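Local coordinates for putative polysaccharide biosynthesis protein with aminopeptidase-like domain (Clostridium acetobutylicum, PDB 3K9T) that binds one zinc ion per subunit, probably takes part in the biosynthesis of modified polysaccharides, and is not expected to have peptidase activity despite its resemblance to aminopeptidases, at residues Met2-Ser13 and Ala340-Tyr351; Asn195-Ile204 and Val250-Gly258. All blocks are in the same frame, centred on the assembly; numbering follows the deposited sequence.

The chain starts in contact 1: residues 2-13, on helices 5-10 and 12-26, meet residues 340-351 of helix 336-355, closing a loop that spans most of the aminopeptidase-like region and its insert. Contact 2 closes a shorter loop of 45 residues, nested inside the first. It brings the start of helix 194-211, with the zinc ligand Asp-196, against residues 250-258, which leave strand 245-250 of the mixed sheet. The contact centres are about 16 Å apart, and helix 336-355 joins them directly. Ser-342 OG lies 2.7 Å from Val-254 O, a probable hydrogen bond, while Tyr-343 and Tyr-346 pack on Leu-203. The N-terminal helices, the zinc-site helix and helix 336-355 are thereby tied together.

Contact 1 (Met2-Ser13 and Ala340-Tyr351); sequences MEEINKYIQNSS and ADSYKTYLEVIY
Ile-9 overlaps Leu-347, the two side chains running past each other in opposite senses with Ile-9 CG1 3.8 Å from Leu-347 CB. The branches of Ile-9 divide the neighbouring surface: Ile-9 CG2 rests 3.6 Å from Lys-344 CG, on the aliphatic part of a lysine chain that crosses it nearly at a right angle, while Ile-9 CD1 comes within 3.3 Å of Glu-348 OE1, whose carboxylate is salt-bridged to Arg-417. Leu-347 also places CD1 3.7 Å from Tyr-8 CB, and the same methyl lies over one face of the Tyr-343 ring, toward its rim. Ile-5 adds its CD1 to this apolar core beside Leu-347 CD2.

The packing is that of two nearly antiparallel helices: the axes of 5-10 and 340-351 approach to 9.5 Å with 162° between their directions, so the N-terminal helix lies along the long helix 336-355 of the zinc-exopeptidase-like fold. At one end Ala-340 CB sits 3.3 Å from Ser-12 O, and Ser-12 CB meets the edge of the Tyr-343 ring in its plane. A water links Tyr-343 OH to Tyr-8 O.

At the other end Ile-5 CG2 packs 3.8 Å from Tyr-351 CD2, and the end of that ring carries a polar link. With CG anti to the backbone N (chi1 175°), Tyr-351 extends to Glu-3, and its OH gives Glu-3 OE2 a very short bond of 2.5 Å, the carboxylate standing 86° from the ring plane. Asn-6 ND2 holds Glu-3 OE1 at 2.9 Å from the anti side, somewhat out of plane, while Asn-6 OD1 accepts from Arg-417. From helix 416-428, in the winged helix-turn-helix region, Lys-420 salt-bridges Glu-3 OE2 and Tyr-421 OH hydrogen-bonds Glu-3 OE1.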
loop_
_atom_site.group_PDB
_atom_site.type_symbol
_atom_site.label_atom_id
_atom_site.label_comp_id
_atom_site.label_asym_id
_atom_site.label_seq_id
_atom_site.Cartn_x
_atom_site.Cartn_y
_atom_site.Cartn_z
HETATM N N MSE A 2 5.106 0.081 -36.641
HETATM C CA MSE A 2 5.938 0.790 -35.651
HETATM C C MSE A 2 7.165 -0.107 -35.327
HETATM O O MSE A 2 8.125 0.333 -34.668
HETATM C CB MSE A 2 5.156 1.094 -34.378
HETATM C CG MSE A 2 5.793 2.201 -33.537
HETATM SE SE MSE A 2 5.952 3.942 -34.503
HETATM C CE MSE A 2 4.168 3.916 -35.261
ATOM N N GLU A 3 7.122 -1.373 -35.768
ATOM C CA GLU A 3 8.282 -2.247 -35.692
ATOM C C GLU A 3 9.459 -1.607 -36.454
ATOM O O GLU A 3 10.626 -1.901 -36.173
ATOM C CB GLU A 3 7.971 -3.674 -36.185
ATOM C CG GLU A 3 7.020 -4.482 -35.288
ATOM C CD GLU A 3 7.442 -4.597 -33.795
ATOM O OE1 GLU A 3 8.612 -4.889 -33.519
ATOM O OE2 GLU A 3 6.590 -4.423 -32.883
ATOM N N GLU A 4 9.152 -0.700 -37.379
ATOM C CA GLU A 4 10.193 0.073 -38.055
ATOM C C GLU A 4 11.069 0.933 -37.129
ATOM O O GLU A 4 12.167 1.309 -37.516
ATOM C CB GLU A 4 9.591 0.937 -39.155
ATOM C CG GLU A 4 9.131 0.110 -40.370
ATOM C CD GLU A 4 8.914 0.969 -41.585
ATOM O OE1 GLU A 4 8.665 2.186 -41.405
ATOM O OE2 GLU A 4 8.995 0.437 -42.721
ATOM N N ILE A 5 10.594 1.231 -35.923
ATOM C CA ILE A 5 11.407 1.927 -34.940
ATOM C C ILE A 5 12.589 1.051 -34.477
ATOM O O ILE A 5 13.600 1.571 -34.004
ATOM C CB ILE A 5 10.564 2.364 -33.696
ATOM C CG1 ILE A 5 10.982 3.751 -33.198
ATOM C CG2 ILE A 5 10.674 1.352 -32.599
ATOM C CD1 ILE A 5 10.056 4.351 -32.136
ATOM N N ASN A 6 12.466 -0.270 -34.600
ATOM C CA ASN A 6 13.493 -1.166 -34.076
ATOM C C ASN A 6 14.884 -0.890 -34.657
ATOM O O ASN A 6 15.867 -0.977 -33.954
ATOM C CB ASN A 6 13.123 -2.632 -34.294
ATOM C CG ASN A 6 11.825 -3.050 -33.593
ATOM O OD1 ASN A 6 11.204 -2.299 -32.836
ATOM N ND2 ASN A 6 11.404 -4.270 -33.870
ATOM N N LYS A 7 14.960 -0.530 -35.929
ATOM C CA LYS A 7 16.250 -0.316 -36.572
ATOM C C LYS A 7 16.894 0.934 -36.002
ATOM O O LYS A 7 18.120 0.981 -35.905
ATOM C CB LYS A 7 16.141 -0.260 -38.122
ATOM C CG LYS A 7 15.162 0.809 -38.649
ATOM C CD LYS A 7 14.889 0.790 -40.191
ATOM C CE LYS A 7 13.522 1.512 -40.580
ATOM N NZ LYS A 7 12.298 0.593 -40.684
ATOM N N TYR A 8 16.075 1.932 -35.637
ATOM C CA TYR A 8 16.587 3.146 -35.015
ATOM C C TYR A 8 17.137 2.849 -33.612
ATOM O O TYR A 8 18.200 3.359 -33.235
ATOM C CB TYR A 8 15.515 4.240 -34.941
ATOM C CG TYR A 8 15.101 4.760 -36.305
ATOM C CD1 TYR A 8 15.846 5.722 -36.973
ATOM C CD2 TYR A 8 13.967 4.292 -36.919
ATOM C CE1 TYR A 8 15.463 6.175 -38.233
ATOM C CE2 TYR A 8 13.582 4.731 -38.156
ATOM C CZ TYR A 8 14.330 5.662 -38.819
ATOM O OH TYR A 8 13.894 6.082 -40.055
ATOM N N ILE A 9 16.428 2.022 -32.840
ATOM C CA ILE A 9 16.906 1.643 -31.524
ATOM C C ILE A 9 18.201 0.855 -31.707
ATOM O O ILE A 9 19.188 1.113 -31.010
ATOM C CB ILE A 9 15.866 0.830 -30.726
ATOM C CG1 ILE A 9 14.670 1.716 -30.373
ATOM C CG2 ILE A 9 16.491 0.274 -29.484
ATOM C CD1 ILE A 9 13.399 0.957 -29.902
ATOM N N GLN A 10 18.229 -0.062 -32.675
ATOM C CA GLN A 10 19.434 -0.880 -32.901
ATOM C C GLN A 10 20.641 -0.087 -33.378
ATOM O O GLN A 10 21.766 -0.535 -33.202
ATOM C CB GLN A 10 19.154 -2.001 -33.884
ATOM C CG GLN A 10 18.292 -3.141 -33.294
ATOM C CD GLN A 10 17.458 -3.886 -34.363
ATOM O OE1 GLN A 10 17.664 -3.721 -35.577
ATOM N NE2 GLN A 10 16.495 -4.680 -33.904
ATOM N N ASN A 11 20.433 1.087 -33.971
ATOM C CA ASN A 11 21.562 1.894 -34.438
ATOM C C ASN A 11 21.878 3.084 -33.532
ATOM O O ASN A 11 22.538 4.065 -33.930
ATOM C CB ASN A 11 21.306 2.396 -35.860
ATOM C CG ASN A 11 22.574 2.818 -36.535
ATOM O OD1 ASN A 11 23.615 2.175 -36.366
ATOM N ND2 ASN A 11 22.521 3.916 -37.272
ATOM N N SER A 12 21.437 2.967 -32.294
ATOM C CA SER A 12 21.468 4.087 -31.371
ATOM C C SER A 12 22.883 4.531 -31.009
ATOM O O SER A 12 23.107 5.714 -30.736
ATOM C CB SER A 12 20.643 3.769 -30.128
ATOM O OG SER A 12 21.309 2.818 -29.357
ATOM N N SER A 13 23.827 3.598 -31.030
ATOM C CA SER A 13 25.195 3.954 -30.801
ATOM C C SER A 13 25.663 4.988 -31.801
ATOM O O SER A 13 26.196 6.027 -31.425
ATOM C CB SER A 13 26.094 2.744 -30.920
ATOM O OG SER A 13 27.403 3.187 -31.220
ATOM N N ALA A 340 23.194 8.028 -26.491
ATOM C CA ALA A 340 22.638 6.854 -27.177
ATOM C C ALA A 340 21.552 6.191 -26.338
ATOM O O ALA A 340 20.478 5.852 -26.848
ATOM C CB ALA A 340 23.749 5.840 -27.486
ATOM N N ASP A 341 21.826 6.012 -25.048
ATOM C CA ASP A 341 20.885 5.313 -24.182
ATOM C C ASP A 341 19.629 6.124 -23.916
ATOM O O ASP A 341 18.528 5.579 -23.872
ATOM C CB ASP A 341 21.522 4.924 -22.857
ATOM C CG ASP A 341 20.572 4.123 -21.974
ATOM O OD1 ASP A 341 20.386 2.913 -22.226
ATOM O OD2 ASP A 341 20.005 4.710 -21.032
ATOM N N SER A 342 19.784 7.413 -23.680
ATOM C CA SER A 342 18.606 8.269 -23.516
ATOM C C SER A 342 17.717 8.253 -24.782
ATOM O O SER A 342 16.513 8.203 -24.703
ATOM C CB SER A 342 19.038 9.684 -23.185
ATOM O OG SER A 342 19.770 9.717 -21.969
ATOM N N TYR A 343 18.326 8.270 -25.955
ATOM C CA TYR A 343 17.572 8.267 -27.204
ATOM C C TYR A 343 16.824 6.948 -27.403
ATOM O O TYR A 343 15.654 6.939 -27.742
ATOM C CB TYR A 343 18.551 8.540 -28.320
ATOM C CG TYR A 343 18.147 8.192 -29.726
ATOM C CD1 TYR A 343 17.412 9.076 -30.500
ATOM C CD2 TYR A 343 18.599 7.018 -30.319
ATOM C CE1 TYR A 343 17.093 8.785 -31.803
ATOM C CE2 TYR A 343 18.271 6.712 -31.639
ATOM C CZ TYR A 343 17.529 7.606 -32.371
ATOM O OH TYR A 343 17.219 7.331 -33.673
ATOM N N LYS A 344 17.529 5.847 -27.192
ATOM C CA LYS A 344 16.953 4.504 -27.213
ATOM C C LYS A 344 15.752 4.417 -26.242
ATOM O O LYS A 344 14.680 3.873 -26.573
ATOM C CB LYS A 344 18.079 3.501 -26.867
ATOM C CG LYS A 344 17.685 2.059 -26.592
ATOM C CD LYS A 344 18.865 1.099 -26.867
ATOM C CE LYS A 344 19.760 0.848 -25.666
ATOM N NZ LYS A 344 19.127 -0.107 -24.734
ATOM N N THR A 345 15.900 4.990 -25.055
ATOM C CA THR A 345 14.841 4.885 -24.041
ATOM C C THR A 345 13.588 5.679 -24.461
ATOM O O THR A 345 12.445 5.213 -24.334
ATOM C CB THR A 345 15.332 5.274 -22.652
ATOM O OG1 THR A 345 16.518 4.506 -22.293
ATOM C CG2 THR A 345 14.215 5.054 -21.646
ATOM N N TYR A 346 13.815 6.875 -24.966
ATOM C CA TYR A 346 12.734 7.695 -25.468
ATOM C C TYR A 346 12.030 6.957 -26.595
ATOM O O TYR A 346 10.801 6.936 -26.640
ATOM C CB TYR A 346 13.227 9.102 -25.923
ATOM C CG TYR A 346 13.186 10.177 -24.836
ATOM C CD1 TYR A 346 14.146 10.237 -23.834
ATOM C CD2 TYR A 346 12.201 11.163 -24.840
ATOM C CE1 TYR A 346 14.103 11.241 -22.860
ATOM C CE2 TYR A 346 12.148 12.165 -23.876
ATOM C CZ TYR A 346 13.086 12.197 -22.880
ATOM O OH TYR A 346 13.040 13.196 -21.916
ATOM N N LEU A 347 12.784 6.356 -27.516
ATOM C CA LEU A 347 12.152 5.609 -28.610
ATOM C C LEU A 347 11.322 4.416 -28.087
ATOM O O LEU A 347 10.252 4.095 -28.631
ATOM C CB LEU A 347 13.205 5.149 -29.635
ATOM C CG LEU A 347 13.832 6.230 -30.532
ATOM C CD1 LEU A 347 14.661 5.594 -31.620
ATOM C CD2 LEU A 347 12.755 7.123 -31.155
ATOM N N GLU A 348 11.818 3.760 -27.038
ATOM C CA GLU A 348 11.118 2.602 -26.449
ATOM C C GLU A 348 9.836 3.056 -25.767
ATOM O O GLU A 348 8.800 2.364 -25.793
ATOM C CB GLU A 348 12.011 1.882 -25.432
ATOM C CG GLU A 348 11.482 0.494 -25.010
ATOM C CD GLU A 348 11.345 -0.446 -26.175
ATOM O OE1 GLU A 348 12.206 -0.380 -27.080
ATOM O OE2 GLU A 348 10.382 -1.252 -26.198
ATOM N N VAL A 349 9.927 4.214 -25.120
ATOM C CA VAL A 349 8.758 4.833 -24.554
ATOM C C VAL A 349 7.720 5.058 -25.655
ATOM O O VAL A 349 6.559 4.678 -25.467
ATOM C CB VAL A 349 9.101 6.111 -23.802
ATOM C CG1 VAL A 349 7.850 6.953 -23.530
ATOM C CG2 VAL A 349 9.813 5.741 -22.524
ATOM N N ILE A 350 8.154 5.625 -26.791
ATOM C CA ILE A 350 7.262 5.979 -27.900
ATOM C C ILE A 350 6.692 4.723 -28.519
ATOM O O ILE A 350 5.494 4.660 -28.774
ATOM C CB ILE A 350 7.940 6.886 -28.960
ATOM C CG1 ILE A 350 8.152 8.301 -28.382
ATOM C CG2 ILE A 350 7.095 6.944 -30.220
ATOM C CD1 ILE A 350 9.061 9.281 -29.212
ATOM N N TYR A 351 7.535 3.717 -28.728
ATOM C CA TYR A 351 7.054 2.399 -29.164
ATOM C C TYR A 351 5.959 1.887 -28.211
ATOM O O TYR A 351 4.962 1.360 -28.663
ATOM C CB TYR A 351 8.208 1.385 -29.217
ATOM C CG TYR A 351 7.803 -0.048 -29.543
ATOM C CD1 TYR A 351 7.288 -0.907 -28.557
ATOM C CD2 TYR A 351 7.951 -0.552 -30.824
ATOM C CE1 TYR A 351 6.931 -2.211 -28.864
ATOM C CE2 TYR A 351 7.599 -1.876 -31.139
ATOM C CZ TYR A 351 7.100 -2.697 -30.157
ATOM O OH TYR A 351 6.744 -3.987 -30.468
HETATM O O HOH W 1 18.929 5.558 -34.666
#

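Contact 2 (Asn195-Ile204 and Val250-Gly258); sequences NDNLSGVALI and VATCVGDAG. With ZN (zinc ion), chain B.
Residues 195-204 open with a pi-helical turn at 195-198 and a cis peptide bond before Asn-197, then continue as regular helix. Residues 250-258 leave a strand and turn at Cys-253, whose phi is positive (50°); the N-H groups of Val-254 and Gly-255 point to acceptors on the helix start. The CA atoms come within 4.4 Å at two places, Asn-195 with Cys-253 and Gly-200 with Thr-252.

Asn-195 grips the turn with both ends of its amide. Gly-255 N reaches Asn-195 OD1 at 2.8 Å, nearly along the C=O axis (161°), and Asn-195 ND2 donates to Asp-256 OD1, also at 2.8 Å, from above the carboxylate plane. Asp-256 is anchored further by Ser-317. With chi1 at 62°, Ser-199 turns OG between its own backbone N and carbonyl carbon, where it is bound twice: OG donates to Asn-195 O at 2.6 Å and accepts from Val-254 N at 3.0 Å. Buried backbone polar groups of both segments are satisfied in this way. Farther along the helix the contact is apolar, with Leu-203 CD2 3.8 Å from Val-254 CG2 and Ile-204 CG1 3.6 Å from Ala-251 CB.

Asp-196 OD2 binds the zinc ion at 1.9 Å; His-190, His-325 and one further atom, possibly from a nearby imidazole of the crystallisation liquor, complete four ligand atoms. A cis peptide just after a metal-binding aspartate is also found in M28 aminopeptidases. Tyr-187 OH bonds both Asp-196 OD1 and Thr-252 OG1, joining the metal ligand to the turn.

The contact lies near the centre of the chain: strand 181-187 meets Ile-204, helix 12-26 packs on Ala-202, and helix 336-355 covers Leu-203 and Ala-251.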
loop_
_atom_site.group_PDB
_atom_site.type_symbol
_atom_site.label_atom_id
_atom_site.label_comp_id
_atom_site.label_asym_id
_atom_site.label_seq_id
_atom_site.Cartn_x
_atom_site.Cartn_y
_atom_site.Cartn_z
ATOM N N ASN A 195 24.863 19.404 -20.636
ATOM C CA ASN A 195 23.775 18.616 -20.074
ATOM C C ASN A 195 22.524 19.483 -19.880
ATOM O O ASN A 195 21.399 19.117 -20.287
ATOM C CB ASN A 195 24.186 17.913 -18.770
ATOM C CG ASN A 195 23.534 16.494 -18.623
ATOM O OD1 ASN A 195 23.243 15.837 -19.618
ATOM N ND2 ASN A 195 23.330 16.039 -17.387
ATOM N N ASP A 196 22.733 20.670 -19.326
ATOM C CA ASP A 196 21.663 21.651 -19.137
ATOM C C ASP A 196 21.974 22.900 -20.013
ATOM O O ASP A 196 22.711 23.763 -19.551
ATOM C CB ASP A 196 21.590 21.994 -17.643
ATOM C CG ASP A 196 20.574 23.060 -17.337
ATOM O OD1 ASP A 196 19.604 23.164 -18.107
ATOM O OD2 ASP A 196 20.742 23.813 -16.344
ATOM N N ASN A 197 21.462 23.013 -21.259
ATOM C CA ASN A 197 20.547 22.036 -21.889
ATOM C C ASN A 197 20.675 21.841 -23.398
ATOM O O ASN A 197 19.648 21.812 -24.110
ATOM C CB ASN A 197 19.063 22.349 -21.585
ATOM C CG ASN A 197 18.114 21.269 -22.116
ATOM O OD1 ASN A 197 18.421 20.072 -22.078
ATOM N ND2 ASN A 197 16.959 21.694 -22.637
ATOM N N LEU A 198 21.905 21.658 -23.890
ATOM C CA LEU A 198 22.074 21.256 -25.291
ATOM C C LEU A 198 21.699 19.781 -25.442
ATOM O O LEU A 198 21.373 19.342 -26.523
ATOM C CB LEU A 198 23.509 21.491 -25.837
ATOM C CG LEU A 198 23.813 22.964 -26.027
ATOM C CD1 LEU A 198 25.201 23.168 -26.553
ATOM C CD2 LEU A 198 22.743 23.613 -26.947
ATOM N N SER A 199 21.748 18.997 -24.380
ATOM C CA SER A 199 21.442 17.560 -24.517
ATOM C C SER A 199 19.958 17.339 -24.899
ATOM O O SER A 199 19.640 16.552 -25.790
ATOM C CB SER A 199 21.813 16.819 -23.237
ATOM O OG SER A 199 21.073 17.288 -22.113
ATOM N N GLY A 200 19.060 18.079 -24.257
ATOM C CA GLY A 200 17.621 17.938 -24.543
ATOM C C GLY A 200 17.283 18.417 -25.938
ATOM O O GLY A 200 16.459 17.813 -26.654
ATOM N N VAL A 201 17.935 19.523 -26.314
ATOM C CA VAL A 201 17.744 20.129 -27.611
ATOM C C VAL A 201 18.187 19.135 -28.673
ATOM O O VAL A 201 17.419 18.851 -29.575
ATOM C CB VAL A 201 18.507 21.478 -27.778
ATOM C CG1 VAL A 201 18.420 21.956 -29.242
ATOM C CG2 VAL A 201 17.937 22.495 -26.863
ATOM N N ALA A 202 19.404 18.580 -28.548
ATOM C CA ALA A 202 19.887 17.640 -29.580
ATOM C C ALA A 202 19.096 16.344 -29.562
ATOM O O ALA A 202 18.814 15.808 -30.637
ATOM C CB ALA A 202 21.374 17.377 -29.488
ATOM N N LEU A 203 18.684 15.866 -28.377
ATOM C CA LEU A 203 17.925 14.600 -28.303
ATOM C C LEU A 203 16.570 14.684 -29.000
ATOM O O LEU A 203 16.231 13.850 -29.815
ATOM C CB LEU A 203 17.754 14.123 -26.852
ATOM C CG LEU A 203 16.763 12.971 -26.624
ATOM C CD1 LEU A 203 17.392 11.766 -27.169
ATOM C CD2 LEU A 203 16.361 12.749 -25.158
ATOM N N ILE A 204 15.782 15.672 -28.623
ATOM C CA ILE A 204 14.439 15.871 -29.148
ATOM C C ILE A 204 14.542 16.067 -30.672
ATOM O O ILE A 204 13.706 15.562 -31.411
ATOM C CB ILE A 204 13.791 17.075 -28.372
ATOM C CG1 ILE A 204 13.449 16.641 -26.946
ATOM C CG2 ILE A 204 12.596 17.607 -28.956
ATOM C CD1 ILE A 204 12.629 15.474 -26.883
ATOM N N VAL A 250 9.219 16.441 -20.737
ATOM C CA VAL A 250 10.178 17.517 -20.884
ATOM C C VAL A 250 11.594 16.859 -20.864
ATOM O O VAL A 250 11.977 16.160 -19.918
ATOM C CB VAL A 250 10.061 18.551 -19.757
ATOM C CG1 VAL A 250 11.194 19.560 -19.857
ATOM C CG2 VAL A 250 8.669 19.247 -19.727
ATOM N N ALA A 251 12.368 17.087 -21.920
ATOM C CA ALA A 251 13.676 16.483 -22.045
ATOM C C ALA A 251 14.749 17.497 -21.665
ATOM O O ALA A 251 14.868 18.564 -22.262
ATOM C CB ALA A 251 13.912 15.980 -23.463
ATOM N N THR A 252 15.546 17.139 -20.668
ATOM C CA THR A 252 16.681 17.934 -20.282
ATOM C C THR A 252 17.672 17.012 -19.602
ATOM O O THR A 252 17.299 15.914 -19.188
ATOM C CB THR A 252 16.266 19.069 -19.344
ATOM O OG1 THR A 252 17.432 19.763 -18.948
ATOM C CG2 THR A 252 15.535 18.560 -18.105
ATOM N N CYS A 253 18.928 17.440 -19.527
ATOM C CA CYS A 253 19.968 16.699 -18.806
ATOM C C CYS A 253 20.039 15.231 -19.180
ATOM O O CYS A 253 20.114 14.376 -18.301
ATOM C CB CYS A 253 19.733 16.822 -17.293
ATOM S SG CYS A 253 19.839 18.532 -16.689
ATOM N N VAL A 254 20.028 14.958 -20.482
ATOM C CA VAL A 254 19.908 13.605 -20.967
ATOM C C VAL A 254 21.222 13.045 -21.521
ATOM O O VAL A 254 21.209 11.975 -22.157
ATOM C CB VAL A 254 18.803 13.491 -22.066
ATOM C CG1 VAL A 254 17.417 13.627 -21.452
ATOM C CG2 VAL A 254 19.049 14.499 -23.179
ATOM N N GLY A 255 22.348 13.704 -21.229
ATOM C CA GLY A 255 23.605 13.397 -21.914
ATOM C C GLY A 255 24.814 12.882 -21.149
ATOM O O GLY A 255 25.803 12.454 -21.777
ATOM N N ASP A 256 24.779 12.929 -19.820
ATOM C CA ASP A 256 25.909 12.481 -19.017
ATOM C C ASP A 256 26.000 10.981 -18.799
ATOM O O ASP A 256 25.104 10.233 -19.218
ATOM C CB ASP A 256 25.902 13.186 -17.672
ATOM C CG ASP A 256 24.750 12.773 -16.790
ATOM O OD1 ASP A 256 23.600 13.277 -16.998
ATOM O OD2 ASP A 256 25.023 11.998 -15.853
ATOM N N ALA A 257 27.089 10.550 -18.124
ATOM C CA ALA A 257 27.357 9.122 -17.910
ATOM C C ALA A 257 26.510 8.467 -16.824
ATOM O O ALA A 257 26.570 7.251 -16.641
ATOM C CB ALA A 257 28.862 8.879 -17.638
ATOM N N GLY A 258 25.714 9.237 -16.100
ATOM C CA GLY A 258 24.927 8.683 -14.991
ATOM C C GLY A 258 23.697 7.872 -15.335
ATOM O O GLY A 258 23.358 7.697 -16.496
HETATM ZN ZN ZN B . 19.637 25.362 -15.959
#